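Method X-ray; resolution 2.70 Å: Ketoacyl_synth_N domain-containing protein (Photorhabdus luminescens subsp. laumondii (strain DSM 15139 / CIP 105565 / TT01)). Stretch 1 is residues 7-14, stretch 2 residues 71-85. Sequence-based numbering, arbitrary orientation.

Stretch 1 (7-14) VTGVGAIH
Stretch 2 (71-85) VYGIVAVEMALKASR

Ile13 supplies the apolar centre of the contact. It lies at the end of strand 7-13, and its CA-to-CB bond points toward helix 71-84. Its chi1 is p (59°) and its chi2 is t (169°). Ile13 CD1 packs 3.6 Å from Val75 CG2 and 3.7 Å from Tyr72 CD1, approaching the tyrosine ring obliquely. Ile13 CG2 lies 3.8 Å from Met79 CE. Tyr72 has chi1 m (-62°) and chi2 -31°. Val75 has chi1 m (-62°). The CA-to-CB bond of Met79 also points toward the strand, and the chain is extended beyond chi1, with angles m, t, t (-74°, 168°, -171°). Met79 SD sits 4.1 Å from Ala12 O.

From Ile13 the strand runs back along the helix. The two axes approach to 5.6 Å, with 149° between their N-to-C directions, so the elements are roughly antiparallel. Strand phi/psi values are extended from Gly9 to Ile13, near -145/145. Thr8 departs from this, at -110/-27. Helix residues 71-84 stay near -67/-40.

Two glycines mark the register. Gly11 CA lies 4.1 Å from Ala80 CA, and Gly9 CA lies 4.1 Å from Ser84 CA. The step is two residues on the strand and four on the helix, about one helical turn. A CB on either glycine would point toward the helix and clash. At Gly11 it would fall 2.3 Å from Ala76 O; at Gly9, 2.2 Å from Ala80 O. The absence of side chains lets the backbones come close. Gly11 N is 3.5 Å from Ala80 CB, and Val10 C is 3.6 Å from Ala80 CA. Between the glycines, Val10 (chi1 m, -70°) points away from the helix, as does Ala12 beyond Gly11. Ala83 points toward the strand, with its CB 4.2 Å from Gly9 CA.

The polar component is mainly backbone. No hydrogen bond crosses the contact. Three CA-H...O contacts do: Gly11 CA to Ala76 O at 3.6 Å, Gly9 CA to Ala80 O at 3.5 Å, and Ser84 CA to Thr8 O at 3.5 Å. The angles at H are 143°, 147° and 154°. Ala76 O and Ala80 O also accept helical hydrogen bonds, from Ala80 N at 3.1 Å and Ser84 N at 3.2 Å respectively.

At the polar edge, Thr8 (chi1 p, 48°) places OG1 4.0 Å from Ser84 CB. Ser84 (chi1 p, 68°) turns its hydroxyl back to its own helix, where OG donates to Leu81 O at 2.7 Å. Arg85 then leaves helical geometry with positive phi (67/34).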

# COMPACT_ATOMS: atom_id res chain seq x y z
N VAL C 7 9.03 -6.46 22.32
CA VAL C 7 8.29 -5.16 22.38
C VAL C 7 8.97 -4.30 23.45
O VAL C 7 9.04 -4.75 24.60
CB VAL C 7 6.80 -5.37 22.69
CG1 VAL C 7 6.02 -4.07 22.63
CG2 VAL C 7 6.16 -6.41 21.78
N THR C 8 9.45 -3.10 23.07
CA THR C 8 10.19 -2.16 23.95
C THR C 8 9.35 -0.92 24.27
O THR C 8 9.58 -0.33 25.34
CB THR C 8 11.54 -1.78 23.34
OG1 THR C 8 11.33 -1.41 21.97
CG2 THR C 8 12.55 -2.91 23.41
N GLY C 9 8.42 -0.54 23.39
CA GLY C 9 7.54 0.63 23.58
C GLY C 9 6.19 0.44 22.91
O GLY C 9 6.14 -0.25 21.87
N VAL C 10 5.14 1.04 23.48
CA VAL C 10 3.74 0.98 22.96
C VAL C 10 3.09 2.36 23.11
O VAL C 10 3.36 3.04 24.13
CB VAL C 10 2.91 -0.11 23.66
CG1 VAL C 10 3.37 -1.50 23.27
CG2 VAL C 10 2.90 0.05 25.17
N GLY C 11 2.28 2.76 22.13
CA GLY C 11 1.48 3.99 22.13
C GLY C 11 0.16 3.78 21.41
O GLY C 11 0.16 3.08 20.38
N ALA C 12 -0.94 4.27 21.97
CA ALA C 12 -2.29 4.16 21.38
C ALA C 12 -3.15 5.35 21.81
O ALA C 12 -2.85 5.91 22.84
CB ALA C 12 -2.93 2.90 21.86
N ILE C 13 -4.16 5.71 21.03
CA ILE C 13 -5.13 6.78 21.41
C ILE C 13 -6.52 6.23 21.14
O ILE C 13 -6.68 5.54 20.17
CB ILE C 13 -4.86 8.11 20.69
CG1 ILE C 13 -4.93 7.98 19.17
CG2 ILE C 13 -3.54 8.71 21.12
CD1 ILE C 13 -4.93 9.29 18.46
N HIS C 14 -7.50 6.52 21.99
CA HIS C 14 -8.84 5.92 21.80
C HIS C 14 -9.89 6.80 22.47
O HIS C 14 -9.50 7.64 23.25
CB HIS C 14 -8.78 4.51 22.40
CG HIS C 14 -9.96 3.64 22.18
ND1 HIS C 14 -10.81 3.30 23.18
CD2 HIS C 14 -10.41 3.01 21.09
CE1 HIS C 14 -11.75 2.52 22.72
NE2 HIS C 14 -11.52 2.33 21.46
N VAL C 71 -2.73 11.55 11.05
CA VAL C 71 -2.55 12.36 12.29
C VAL C 71 -2.55 11.42 13.50
O VAL C 71 -1.63 11.53 14.33
CB VAL C 71 -3.63 13.46 12.42
CG1 VAL C 71 -3.62 14.12 13.79
CG2 VAL C 71 -3.50 14.51 11.33
N TYR C 72 -3.54 10.52 13.59
CA TYR C 72 -3.70 9.52 14.68
C TYR C 72 -2.48 8.58 14.71
O TYR C 72 -2.06 8.18 15.81
CB TYR C 72 -4.98 8.69 14.50
CG TYR C 72 -6.28 9.46 14.54
CD1 TYR C 72 -6.43 10.60 15.31
CD2 TYR C 72 -7.38 9.01 13.83
CE1 TYR C 72 -7.63 11.29 15.34
CE2 TYR C 72 -8.59 9.68 13.85
CZ TYR C 72 -8.72 10.83 14.62
OH TYR C 72 -9.90 11.50 14.65
N GLY C 73 -1.94 8.24 13.53
CA GLY C 73 -0.79 7.34 13.37
C GLY C 73 0.49 7.93 13.95
O GLY C 73 1.20 7.21 14.66
N ILE C 74 0.76 9.21 13.65
CA ILE C 74 2.02 9.92 14.02
C ILE C 74 2.07 10.13 15.54
O ILE C 74 3.16 9.92 16.12
CB ILE C 74 2.16 11.24 13.24
CG1 ILE C 74 2.31 10.99 11.73
CG2 ILE C 74 3.31 12.08 13.77
CD1 ILE C 74 1.95 12.18 10.87
N VAL C 75 0.95 10.52 16.16
CA VAL C 75 0.86 10.77 17.64
C VAL C 75 1.04 9.44 18.38
O VAL C 75 1.65 9.46 19.47
CB VAL C 75 -0.45 11.48 18.04
CG1 VAL C 75 -0.57 12.85 17.40
CG2 VAL C 75 -1.69 10.64 17.75
N ALA C 76 0.54 8.34 17.83
CA ALA C 76 0.65 6.97 18.39
C ALA C 76 2.11 6.50 18.34
O ALA C 76 2.58 5.94 19.35
CB ALA C 76 -0.26 6.02 17.65
N VAL C 77 2.79 6.74 17.22
CA VAL C 77 4.22 6.36 16.99
C VAL C 77 5.11 7.17 17.94
O VAL C 77 6.05 6.57 18.51
CB VAL C 77 4.62 6.55 15.51
CG1 VAL C 77 6.14 6.58 15.32
CG2 VAL C 77 4.00 5.49 14.62
N GLU C 78 4.84 8.46 18.10
CA GLU C 78 5.64 9.39 18.95
C GLU C 78 5.57 8.92 20.41
O GLU C 78 6.63 8.91 21.07
CB GLU C 78 5.15 10.83 18.80
CG GLU C 78 5.97 11.84 19.60
CD GLU C 78 7.46 11.83 19.33
OE1 GLU C 78 7.85 11.93 18.14
OE2 GLU C 78 8.24 11.70 20.30
N MET C 79 4.38 8.55 20.90
CA MET C 79 4.15 8.04 22.28
C MET C 79 4.92 6.73 22.47
O MET C 79 5.52 6.56 23.55
CB MET C 79 2.66 7.80 22.54
CG MET C 79 1.86 9.07 22.72
SD MET C 79 0.07 8.79 22.69
CE MET C 79 -0.52 10.49 22.66
N ALA C 80 4.89 5.84 21.47
CA ALA C 80 5.53 4.50 21.49
C ALA C 80 7.06 4.64 21.53
O ALA C 80 7.69 3.90 22.30
CB ALA C 80 5.07 3.70 20.29
N LEU C 81 7.62 5.55 20.73
CA LEU C 81 9.09 5.80 20.65
C LEU C 81 9.58 6.44 21.96
O LEU C 81 10.74 6.16 22.34
CB LEU C 81 9.40 6.71 19.45
CG LEU C 81 9.37 6.03 18.08
CD1 LEU C 81 9.44 7.06 16.97
CD2 LEU C 81 10.50 5.02 17.94
N LYS C 82 8.75 7.26 22.61
CA LYS C 82 9.10 7.97 23.87
C LYS C 82 9.16 6.95 25.02
O LYS C 82 10.05 7.10 25.89
CB LYS C 82 8.09 9.08 24.18
CG LYS C 82 8.68 10.33 24.81
CD LYS C 82 9.40 11.22 23.80
CE LYS C 82 10.04 12.43 24.43
NZ LYS C 82 10.59 13.35 23.41
N ALA C 83 8.26 5.97 25.01
CA ALA C 83 8.17 4.88 26.01
C ALA C 83 9.37 3.92 25.86
O ALA C 83 9.85 3.42 26.89
CB ALA C 83 6.86 4.14 25.86
N SER C 84 9.81 3.68 24.62
CA SER C 84 10.94 2.77 24.28
C SER C 84 12.28 3.39 24.71
O SER C 84 13.22 2.62 24.97
CB SER C 84 10.94 2.44 22.81
OG SER C 84 11.26 3.57 22.02
N ARG C 85 12.35 4.73 24.76
CA ARG C 85 13.55 5.52 25.17
C ARG C 85 14.67 5.34 24.14
O ARG C 85 15.85 5.35 24.54
CB ARG C 85 14.01 5.12 26.58
CG ARG C 85 12.93 5.26 27.65
CD ARG C 85 13.33 4.59 28.96
NE ARG C 85 12.25 4.63 29.94
CZ ARG C 85 12.28 4.03 31.13
NH1 ARG C 85 11.24 4.13 31.94
NH2 ARG C 85 13.34 3.34 31.51